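Local coordinates for protein putative fimbrium tip subunit Fim1C (Bacteroides ovatus, PDB 4EPS) that is probably a component of the tip of fimbriae, the filamentous cell-surface appendages that mediate adhesion and biofilm formation, at residues G43-L48 with P64-G69; T341-F346 with T501-F506; A467-S472 with V483-T488. All blocks are in the same frame, centred on the assembly; numbering follows the deposited sequence.

Interaction 1 (G43-L48 with P64-G69); sequences GDQIGL and PFTFNG
In the beta hairpin built from strands 45-52 and 55-67, Ile46 and Phe65 form an antiparallel hydrogen-bonded pair near the end remote from the turn. Ile46 N donates to Phe65 O at 3.0 Å, and Phe65 N returns a bond to Ile46 O. The ladder continues toward the open end, where Phe67 N reaches Asp44 O at 2.9 Å. Its last rung lies beyond the start of strand 45-52: Gly43 N bonds to Phe67 O at 2.8 Å. Weak CA-H...O contacts fill the intervals between rungs, among them Gln45 CA to Phe65 O at 3.2 Å.

The two faces differ in chemistry. On one, the side chains of Gln45 and Thr66 lie side by side and point the same way, and Gln45 NE2 donates to Thr66 OG1 at 2.8 Å. The bond is nearly straight (164° at the hydrogen) and the hydroxyl oxygen lies close to the amide plane, which is consistent with this bond setting the rotation of the Gln45 amide. The other face is apolar. Ile46 CG1 sits between the backbone N and the carbonyl carbon (chi1 61°), and from there it meets Phe65 CB at 3.8 Å. Leu48 crosses the same phenylalanine obliquely, its CD2 lying 3.7 Å from Phe65 CE1. At the open end the Asp44 carboxylate turns to other partners, OD2 accepting from Thr41 N and OD1 bonding to Tyr92 OH.

The hairpin lies in the fimbrillin-like region, whose sequence family belongs to the transthyretin clan. Strand 87-92 pairs with the far edge of strand 45-52, and strand 72-73 with that of strand 55-67. Strand 14-19 covers the apolar face, placing Val17 against Ile46 and Leu15 against Phe65.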
loop_
_atom_site.group_PDB
_atom_site.type_symbol
_atom_site.label_atom_id
_atom_site.label_comp_id
_atom_site.label_asym_id
_atom_site.label_seq_id
_atom_site.Cartn_x
_atom_site.Cartn_y
_atom_site.Cartn_z
ATOM N N GLY A 43 -23.808 38.514 -19.464
ATOM C CA GLY A 43 -25.258 38.516 -19.311
ATOM C C GLY A 43 -25.743 38.995 -17.956
ATOM O O GLY A 43 -26.878 39.438 -17.850
ATOM N N ASP A 44 -24.887 38.944 -16.911
ATOM C CA ASP A 44 -25.245 39.483 -15.580
ATOM C C ASP A 44 -25.584 40.943 -15.693
ATOM O O ASP A 44 -24.922 41.657 -16.450
ATOM C CB ASP A 44 -24.067 39.313 -14.605
ATOM C CG ASP A 44 -23.978 37.938 -13.981
ATOM O OD1 ASP A 44 -25.026 37.257 -13.886
ATOM O OD2 ASP A 44 -22.876 37.556 -13.560
ATOM N N GLN A 45 -26.617 41.403 -14.955
ATOM C CA GLN A 45 -27.012 42.803 -14.978
ATOM C C GLN A 45 -27.139 43.372 -13.601
ATOM O O GLN A 45 -27.608 42.696 -12.686
ATOM C CB GLN A 45 -28.350 43.012 -15.709
ATOM C CG GLN A 45 -28.307 42.705 -17.202
ATOM C CD GLN A 45 -29.600 43.121 -17.860
ATOM O OE1 GLN A 45 -30.683 42.686 -17.458
ATOM N NE2 GLN A 45 -29.516 44.012 -18.851
ATOM N N ILE A 46 -26.738 44.634 -13.472
ATOM C CA ILE A 46 -26.841 45.431 -12.261
ATOM C C ILE A 46 -27.714 46.635 -12.552
ATOM O O ILE A 46 -27.868 47.025 -13.705
ATOM C CB ILE A 46 -25.453 45.867 -11.700
ATOM C CG1 ILE A 46 -24.674 46.755 -12.711
ATOM C CG2 ILE A 46 -24.639 44.650 -11.201
ATOM C CD1 ILE A 46 -23.690 47.607 -12.092
ATOM N N GLY A 47 -28.248 47.229 -11.506
ATOM C CA GLY A 47 -29.019 48.453 -11.616
ATOM C C GLY A 47 -28.266 49.551 -10.900
ATOM O O GLY A 47 -27.721 49.329 -9.813
ATOM N N LEU A 48 -28.257 50.742 -11.472
ATOM C CA LEU A 48 -27.562 51.879 -10.869
ATOM C C LEU A 48 -28.535 53.010 -10.489
ATOM O O LEU A 48 -29.439 53.331 -11.263
ATOM C CB LEU A 48 -26.521 52.394 -11.884
ATOM C CG LEU A 48 -25.667 53.609 -11.472
ATOM C CD1 LEU A 48 -24.738 53.269 -10.315
ATOM C CD2 LEU A 48 -24.826 54.092 -12.624
ATOM N N PRO A 64 -29.854 50.081 -16.069
ATOM C CA PRO A 64 -29.217 48.761 -16.185
ATOM C C PRO A 64 -27.858 48.777 -16.882
ATOM O O PRO A 64 -27.660 49.480 -17.876
ATOM C CB PRO A 64 -30.217 47.952 -17.016
ATOM C CG PRO A 64 -30.929 48.992 -17.882
ATOM C CD PRO A 64 -30.900 50.292 -17.108
ATOM N N PHE A 65 -26.946 47.946 -16.378
ATOM C CA PHE A 65 -25.635 47.717 -16.979
ATOM C C PHE A 65 -25.432 46.232 -17.086
ATOM O O PHE A 65 -25.742 45.520 -16.136
ATOM C CB PHE A 65 -24.509 48.386 -16.167
ATOM C CG PHE A 65 -24.514 49.878 -16.327
ATOM C CD1 PHE A 65 -25.293 50.680 -15.498
ATOM C CD2 PHE A 65 -23.814 50.484 -17.366
ATOM C CE1 PHE A 65 -25.338 52.067 -15.680
ATOM C CE2 PHE A 65 -23.871 51.868 -17.548
ATOM C CZ PHE A 65 -24.617 52.648 -16.694
ATOM N N THR A 66 -24.918 45.756 -18.225
ATOM C CA THR A 66 -24.718 44.340 -18.502
ATOM C C THR A 66 -23.230 44.008 -18.640
ATOM O O THR A 66 -22.490 44.737 -19.316
ATOM C CB THR A 66 -25.493 43.961 -19.800
ATOM O OG1 THR A 66 -26.827 44.445 -19.680
ATOM C CG2 THR A 66 -25.508 42.466 -20.076
ATOM N N PHE A 67 -22.800 42.919 -17.986
ATOM C CA PHE A 67 -21.418 42.468 -18.078
ATOM C C PHE A 67 -21.286 41.646 -19.368
ATOM O O PHE A 67 -22.157 40.819 -19.637
ATOM C CB PHE A 67 -21.017 41.644 -16.841
ATOM C CG PHE A 67 -19.530 41.350 -16.746
ATOM C CD1 PHE A 67 -18.615 42.372 -16.496
ATOM C CD2 PHE A 67 -19.060 40.043 -16.798
ATOM C CE1 PHE A 67 -17.253 42.099 -16.355
ATOM C CE2 PHE A 67 -17.691 39.768 -16.646
ATOM C CZ PHE A 67 -16.802 40.798 -16.424
ATOM N N ASN A 68 -20.265 41.920 -20.190
ATOM C CA ASN A 68 -20.104 41.209 -21.469
ATOM C C ASN A 68 -19.010 40.137 -21.389
ATOM O O ASN A 68 -18.627 39.583 -22.411
ATOM C CB ASN A 68 -19.796 42.224 -22.605
ATOM C CG ASN A 68 -18.377 42.779 -22.613
ATOM O OD1 ASN A 68 -17.604 42.627 -21.666
ATOM N ND2 ASN A 68 -17.979 43.392 -23.706
ATOM N N GLY A 69 -18.500 39.869 -20.191
ATOM C CA GLY A 69 -17.416 38.909 -20.009
ATOM C C GLY A 69 -16.097 39.603 -19.729
ATOM O O GLY A 69 -15.158 38.980 -19.232
#

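Interaction 2 (T341-F346 with T501-F506); sequences TETGKF and TYTYRF
Tyr504 and Lys345 mark the tight part of this antiparallel strand pairing: Tyr504 OH donates to Lys345 O at 2.6 Å. The carbonyls of Lys345 and Glu342 both lie at the edge of the tyrosine ring, near its plane, while Phe346 crosses at about a right angle with CD1 3.7 Å from Tyr504 OH. The backbone grips the same residue, Tyr504 N bonding to Glu342 O at 2.8 Å. A phenylalanine in place of Tyr504 would probably leave Lys345 O without its hydroxyl donor and hold the 345-346 end less closely to the ring. Thr341, its OG1 anti to the backbone N (chi1 -174°), donates to Tyr504 O at 2.8 Å, and its CB rests over one face of the Arg505 guanidinium, whose NH1 bonds to Ser338 O. A water links the two side chains, donating to Thr341 OG1 and accepting from Arg505 NE.

Toward solvent the contact is slacker. Exposed Thr343 and Thr501 meet mainly by apolar contact, Thr343 CB lying 3.9 Å from Thr501 CG2.

Strand 342-344 is one of the two edge strands of its antiparallel sheet within this chain, beside strand 502-509. Helix 408-419 closes over the buried side, where Tyr412 stacks on Tyr504.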
loop_
_atom_site.group_PDB
_atom_site.type_symbol
_atom_site.label_atom_id
_atom_site.label_comp_id
_atom_site.label_asym_id
_atom_site.label_seq_id
_atom_site.Cartn_x
_atom_site.Cartn_y
_atom_site.Cartn_z
ATOM N N THR A 341 -27.582 -9.787 -14.855
ATOM C CA THR A 341 -27.506 -10.726 -15.986
ATOM C C THR A 341 -28.922 -11.178 -16.359
ATOM O O THR A 341 -29.729 -11.514 -15.487
ATOM C CB THR A 341 -26.544 -11.912 -15.789
ATOM O OG1 THR A 341 -26.469 -12.645 -17.022
ATOM C CG2 THR A 341 -26.948 -12.858 -14.632
ATOM N N GLU A 342 -29.208 -11.169 -17.656
ATOM C CA GLU A 342 -30.482 -11.639 -18.214
ATOM C C GLU A 342 -30.203 -12.208 -19.568
ATOM O O GLU A 342 -29.146 -11.921 -20.129
ATOM C CB GLU A 342 -31.527 -10.498 -18.340
ATOM C CG GLU A 342 -32.048 -9.877 -17.048
ATOM C CD GLU A 342 -32.706 -10.766 -16.007
ATOM O OE1 GLU A 342 -33.316 -11.793 -16.383
ATOM O OE2 GLU A 342 -32.620 -10.419 -14.807
ATOM N N THR A 343 -31.142 -13.004 -20.110
ATOM C CA THR A 343 -31.052 -13.523 -21.476
ATOM C C THR A 343 -32.049 -12.753 -22.317
ATOM O O THR A 343 -33.109 -12.349 -21.821
ATOM C CB THR A 343 -31.325 -15.027 -21.540
ATOM O OG1 THR A 343 -32.640 -15.253 -21.022
ATOM C CG2 THR A 343 -30.293 -15.845 -20.795
ATOM N N GLY A 344 -31.721 -12.535 -23.581
ATOM C CA GLY A 344 -32.638 -11.826 -24.470
ATOM C C GLY A 344 -32.085 -11.673 -25.864
ATOM O O GLY A 344 -30.963 -12.123 -26.143
ATOM N N LYS A 345 -32.868 -10.992 -26.732
ATOM C CA LYS A 345 -32.493 -10.703 -28.115
ATOM C C LYS A 345 -31.619 -9.462 -28.101
ATOM O O LYS A 345 -31.543 -8.786 -27.067
ATOM C CB LYS A 345 -33.745 -10.509 -29.011
ATOM C CG LYS A 345 -34.619 -11.745 -29.105
ATOM C CD LYS A 345 -35.975 -11.391 -29.737
ATOM C CE LYS A 345 -36.768 -12.607 -30.164
ATOM N NZ LYS A 345 -37.332 -13.355 -29.006
ATOM N N PHE A 346 -30.939 -9.162 -29.229
ATOM C CA PHE A 346 -30.062 -7.998 -29.262
ATOM C C PHE A 346 -30.705 -6.882 -30.037
ATOM O O PHE A 346 -30.782 -5.755 -29.553
ATOM C CB PHE A 346 -28.683 -8.357 -29.860
ATOM C CG PHE A 346 -27.670 -7.242 -29.736
ATOM C CD1 PHE A 346 -26.855 -7.142 -28.618
ATOM C CD2 PHE A 346 -27.514 -6.306 -30.755
ATOM C CE1 PHE A 346 -25.920 -6.107 -28.508
ATOM C CE2 PHE A 346 -26.610 -5.249 -30.619
ATOM C CZ PHE A 346 -25.821 -5.163 -29.504
ATOM N N THR A 501 -31.454 -15.632 -28.795
ATOM C CA THR A 501 -31.435 -15.285 -27.372
ATOM C C THR A 501 -30.125 -15.737 -26.760
ATOM O O THR A 501 -29.842 -16.934 -26.759
ATOM C CB THR A 501 -32.644 -15.924 -26.645
ATOM O OG1 THR A 501 -33.847 -15.382 -27.190
ATOM C CG2 THR A 501 -32.620 -15.669 -25.133
ATOM N N TYR A 502 -29.330 -14.785 -26.245
ATOM C CA TYR A 502 -28.077 -15.103 -25.560
ATOM C C TYR A 502 -28.014 -14.317 -24.233
ATOM O O TYR A 502 -28.942 -13.573 -23.904
ATOM C CB TYR A 502 -26.838 -14.841 -26.439
ATOM C CG TYR A 502 -26.855 -15.554 -27.776
ATOM C CD1 TYR A 502 -26.704 -16.942 -27.858
ATOM C CD2 TYR A 502 -27.056 -14.852 -28.956
ATOM C CE1 TYR A 502 -26.688 -17.596 -29.098
ATOM C CE2 TYR A 502 -27.068 -15.499 -30.198
ATOM C CZ TYR A 502 -26.909 -16.871 -30.259
ATOM O OH TYR A 502 -26.944 -17.480 -31.496
ATOM N N THR A 503 -26.920 -14.482 -23.489
ATOM C CA THR A 503 -26.783 -13.887 -22.155
ATOM C C THR A 503 -26.102 -12.549 -22.196
ATOM O O THR A 503 -25.076 -12.374 -22.867
ATOM C CB THR A 503 -26.013 -14.849 -21.230
ATOM O OG1 THR A 503 -26.730 -16.077 -21.197
ATOM C CG2 THR A 503 -25.888 -14.318 -19.796
ATOM N N TYR A 504 -26.651 -11.622 -21.420
ATOM C CA TYR A 504 -26.057 -10.310 -21.210
ATOM C C TYR A 504 -25.271 -10.219 -19.910
ATOM O O TYR A 504 -25.758 -10.621 -18.853
ATOM C CB TYR A 504 -27.163 -9.244 -21.115
ATOM C CG TYR A 504 -27.750 -8.833 -22.440
ATOM C CD1 TYR A 504 -27.148 -7.845 -23.212
ATOM C CD2 TYR A 504 -28.956 -9.373 -22.889
ATOM C CE1 TYR A 504 -27.706 -7.427 -24.416
ATOM C CE2 TYR A 504 -29.518 -8.970 -24.099
ATOM C CZ TYR A 504 -28.898 -7.984 -24.849
ATOM O OH TYR A 504 -29.436 -7.569 -26.031
ATOM N N ARG A 505 -24.105 -9.601 -19.988
ATOM C CA ARG A 505 -23.320 -9.069 -18.864
ATOM C C ARG A 505 -22.903 -7.669 -19.311
ATOM O O ARG A 505 -22.534 -7.504 -20.473
ATOM C CB ARG A 505 -22.094 -9.935 -18.526
ATOM C CG ARG A 505 -22.414 -11.203 -17.744
ATOM C CD ARG A 505 -22.610 -10.906 -16.255
ATOM N NE ARG A 505 -23.024 -12.122 -15.555
ATOM C CZ ARG A 505 -23.148 -12.230 -14.241
ATOM N NH1 ARG A 505 -22.895 -11.186 -13.452
ATOM N NH2 ARG A 505 -23.569 -13.363 -13.703
ATOM N N PHE A 506 -23.056 -6.666 -18.467
ATOM C CA PHE A 506 -22.646 -5.314 -18.831
ATOM C C PHE A 506 -21.328 -4.997 -18.172
ATOM O O PHE A 506 -20.985 -5.559 -17.129
ATOM C CB PHE A 506 -23.723 -4.281 -18.430
ATOM C CG PHE A 506 -24.906 -4.369 -19.367
ATOM C CD1 PHE A 506 -25.941 -5.277 -19.128
ATOM C CD2 PHE A 506 -24.975 -3.565 -20.501
ATOM C CE1 PHE A 506 -27.016 -5.394 -20.029
ATOM C CE2 PHE A 506 -26.056 -3.677 -21.394
ATOM C CZ PHE A 506 -27.047 -4.617 -21.170
HETATM O O HOH W 1 -24.369 -14.427 -16.530
#

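Interaction 3 (A467-S472 with V483-T488); sequences ATYWSS and VTYSKT
CG is anti to the carbonyl carbon, beside the backbone N, in both Tyr469 (chi1 -64°) and Tyr485 (chi1 -63°), and the two rings meet farther out. Their planes are inclined at 66°, and the side chains cross at about a right angle. The CD1-CE1 side of Tyr469 meets the rim of Tyr485, with Tyr469 CD1 3.6 Å from Tyr485 CE2. Each ring is also tethered at its hydroxyl, Tyr469 OH to Asp464 O and Tyr485 OH to Leu437 O. Thr468 and Thr484 lie side by side, Thr484 CG2 approaching Thr468 OG1 to 3.4 Å.

These residues belong to the antiparallel hairpin of strands 469-474 and 479-485. Tyr469 and Val483 make its hydrogen-bonded pair here: Tyr469 N reaches Val483 O at 2.8 Å, and Val483 N reaches Tyr469 O at 2.9 Å. Toward Ala467 and Tyr485 the direct bonding gives way to a water, 2.7 Å from Ala467 O and 2.9 Å from Tyr485 N. Farther on, Ser486 OG accepts from Thr488 N at 3.1 Å in an ST turn. Val483 packs on Leu437 of helix 434-438, while Trp470 contacts Ile482 and the rings of Tyr502 and Tyr504.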
loop_
_atom_site.group_PDB
_atom_site.type_symbol
_atom_site.label_atom_id
_atom_site.label_comp_id
_atom_site.label_asym_id
_atom_site.label_seq_id
_atom_site.Cartn_x
_atom_site.Cartn_y
_atom_site.Cartn_z
ATOM N N ALA A 467 -22.569 -20.972 -20.848
ATOM C CA ALA A 467 -23.495 -20.068 -21.537
ATOM C C ALA A 467 -22.807 -19.347 -22.722
ATOM O O ALA A 467 -21.586 -19.405 -22.880
ATOM C CB ALA A 467 -24.050 -19.041 -20.558
ATOM N N THR A 468 -23.618 -18.674 -23.546
ATOM C CA THR A 468 -23.164 -17.923 -24.714
ATOM C C THR A 468 -23.480 -16.476 -24.435
ATOM O O THR A 468 -24.603 -16.173 -24.056
ATOM C CB THR A 468 -23.819 -18.458 -25.991
ATOM O OG1 THR A 468 -23.413 -19.827 -26.152
ATOM C CG2 THR A 468 -23.375 -17.661 -27.233
ATOM N N TYR A 469 -22.506 -15.578 -24.635
ATOM C CA TYR A 469 -22.670 -14.182 -24.244
ATOM C C TYR A 469 -22.676 -13.214 -25.414
ATOM O O TYR A 469 -21.821 -13.307 -26.295
ATOM C CB TYR A 469 -21.536 -13.790 -23.253
ATOM C CG TYR A 469 -21.613 -14.578 -21.967
ATOM C CD1 TYR A 469 -21.071 -15.860 -21.876
ATOM C CD2 TYR A 469 -22.324 -14.088 -20.866
ATOM C CE1 TYR A 469 -21.197 -16.622 -20.703
ATOM C CE2 TYR A 469 -22.456 -14.839 -19.697
ATOM C CZ TYR A 469 -21.895 -16.107 -19.622
ATOM O OH TYR A 469 -22.031 -16.855 -18.466
ATOM N N TRP A 470 -23.617 -12.267 -25.409
ATOM C CA TRP A 470 -23.628 -11.224 -26.434
ATOM C C TRP A 470 -22.415 -10.317 -26.343
ATOM O O TRP A 470 -22.028 -9.945 -25.238
ATOM C CB TRP A 470 -24.823 -10.272 -26.220
ATOM C CG TRP A 470 -26.166 -10.819 -26.573
ATOM C CD1 TRP A 470 -27.213 -11.005 -25.720
ATOM C CD2 TRP A 470 -26.658 -11.110 -27.893
ATOM N NE1 TRP A 470 -28.329 -11.402 -26.415
ATOM C CE2 TRP A 470 -28.016 -11.497 -27.752
ATOM C CE3 TRP A 470 -26.073 -11.127 -29.177
ATOM C CZ2 TRP A 470 -28.806 -11.879 -28.846
ATOM C CZ3 TRP A 470 -26.863 -11.494 -30.270
ATOM C CH2 TRP A 470 -28.212 -11.863 -30.100
ATOM N N SER A 471 -21.883 -9.882 -27.488
ATOM C CA SER A 471 -20.905 -8.802 -27.480
ATOM C C SER A 471 -21.510 -7.650 -28.290
ATOM O O SER A 471 -22.532 -7.837 -28.976
ATOM C CB SER A 471 -19.558 -9.227 -28.060
ATOM O OG SER A 471 -19.606 -9.196 -29.480
ATOM N N SER A 472 -20.870 -6.482 -28.234
ATOM C CA SER A 472 -21.297 -5.329 -29.026
ATOM C C SER A 472 -20.524 -5.292 -30.365
ATOM O O SER A 472 -20.646 -4.319 -31.114
ATOM C CB SER A 472 -21.073 -4.035 -28.249
ATOM O OG SER A 472 -19.721 -3.954 -27.815
ATOM N N VAL A 483 -19.635 -14.817 -27.424
ATOM C CA VAL A 483 -18.494 -15.393 -26.746
ATOM C C VAL A 483 -18.911 -16.617 -25.938
ATOM O O VAL A 483 -19.928 -16.609 -25.241
ATOM C CB VAL A 483 -17.770 -14.320 -25.862
ATOM C CG1 VAL A 483 -16.649 -14.935 -25.020
ATOM C CG2 VAL A 483 -17.202 -13.204 -26.751
ATOM N N THR A 484 -18.086 -17.651 -26.039
ATOM C CA THR A 484 -18.225 -18.891 -25.282
ATOM C C THR A 484 -16.926 -19.134 -24.567
ATOM O O THR A 484 -15.906 -18.524 -24.901
ATOM C CB THR A 484 -18.601 -20.061 -26.208
ATOM O OG1 THR A 484 -17.638 -20.148 -27.270
ATOM C CG2 THR A 484 -20.035 -19.932 -26.742
ATOM N N TYR A 485 -16.947 -20.028 -23.588
ATOM C CA TYR A 485 -15.773 -20.292 -22.779
ATOM C C TYR A 485 -15.523 -21.764 -22.571
ATOM O O TYR A 485 -16.460 -22.535 -22.440
ATOM C CB TYR A 485 -15.988 -19.682 -21.374
ATOM C CG TYR A 485 -16.131 -18.179 -21.373
ATOM C CD1 TYR A 485 -15.009 -17.350 -21.442
ATOM C CD2 TYR A 485 -17.394 -17.578 -21.326
ATOM C CE1 TYR A 485 -15.139 -15.954 -21.486
ATOM C CE2 TYR A 485 -17.533 -16.186 -21.336
ATOM C CZ TYR A 485 -16.405 -15.382 -21.431
ATOM O OH TYR A 485 -16.562 -14.018 -21.461
ATOM N N SER A 486 -14.258 -22.099 -22.429
ATOM C CA SER A 486 -13.804 -23.372 -21.895
ATOM C C SER A 486 -13.204 -23.027 -20.517
ATOM O O SER A 486 -13.217 -21.850 -20.125
ATOM C CB SER A 486 -12.782 -24.018 -22.817
ATOM O OG SER A 486 -11.589 -23.251 -22.772
ATOM N N LYS A 487 -12.590 -24.010 -19.827
ATOM C CA LYS A 487 -11.937 -23.736 -18.549
ATOM C C LYS A 487 -10.601 -23.028 -18.756
ATOM O O LYS A 487 -10.002 -22.572 -17.781
ATOM C CB LYS A 487 -11.758 -25.037 -17.746
ATOM C CG LYS A 487 -13.077 -25.558 -17.190
ATOM C CD LYS A 487 -12.893 -26.840 -16.397
ATOM C CE LYS A 487 -14.214 -27.363 -15.889
ATOM N NZ LYS A 487 -14.083 -28.711 -15.273
ATOM N N THR A 488 -10.135 -22.881 -20.009
ATOM C CA THR A 488 -8.839 -22.254 -20.267
ATOM C C THR A 488 -8.887 -21.037 -21.204
ATOM O O THR A 488 -7.870 -20.353 -21.323
ATOM C CB THR A 488 -7.829 -23.302 -20.841
ATOM O OG1 THR A 488 -8.315 -23.789 -22.095
ATOM C CG2 THR A 488 -7.599 -24.482 -19.889
HETATM O O HOH W 2 -19.551 -21.103 -22.982
#

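Overall arrangement
Interaction 1 stands apart in the fimbrillin-like region, its centre about 56 Å and 62 Å from those of interactions 2 and 3, on the opposite side of the chain's centre. The latter two are neighbours, centres about 12 Å apart, probably joined by hydrogen bonds from Trp470 NE1 to Gly344 O and from Thr503 N to Thr468 O. Interactions 1 and 3 each join strands of a local hairpin, whereas interaction 2 pairs strands distant in sequence. Interaction 1 has a buried apolar face and an exposed end at Gly43. Interaction 2 runs from exposed threonines to a buried tyrosine, whose hydroxyl bond supplements the backbone pairing. In interaction 3 Tyr469 and Val483 are buried, while the water bridge joins partly exposed residues.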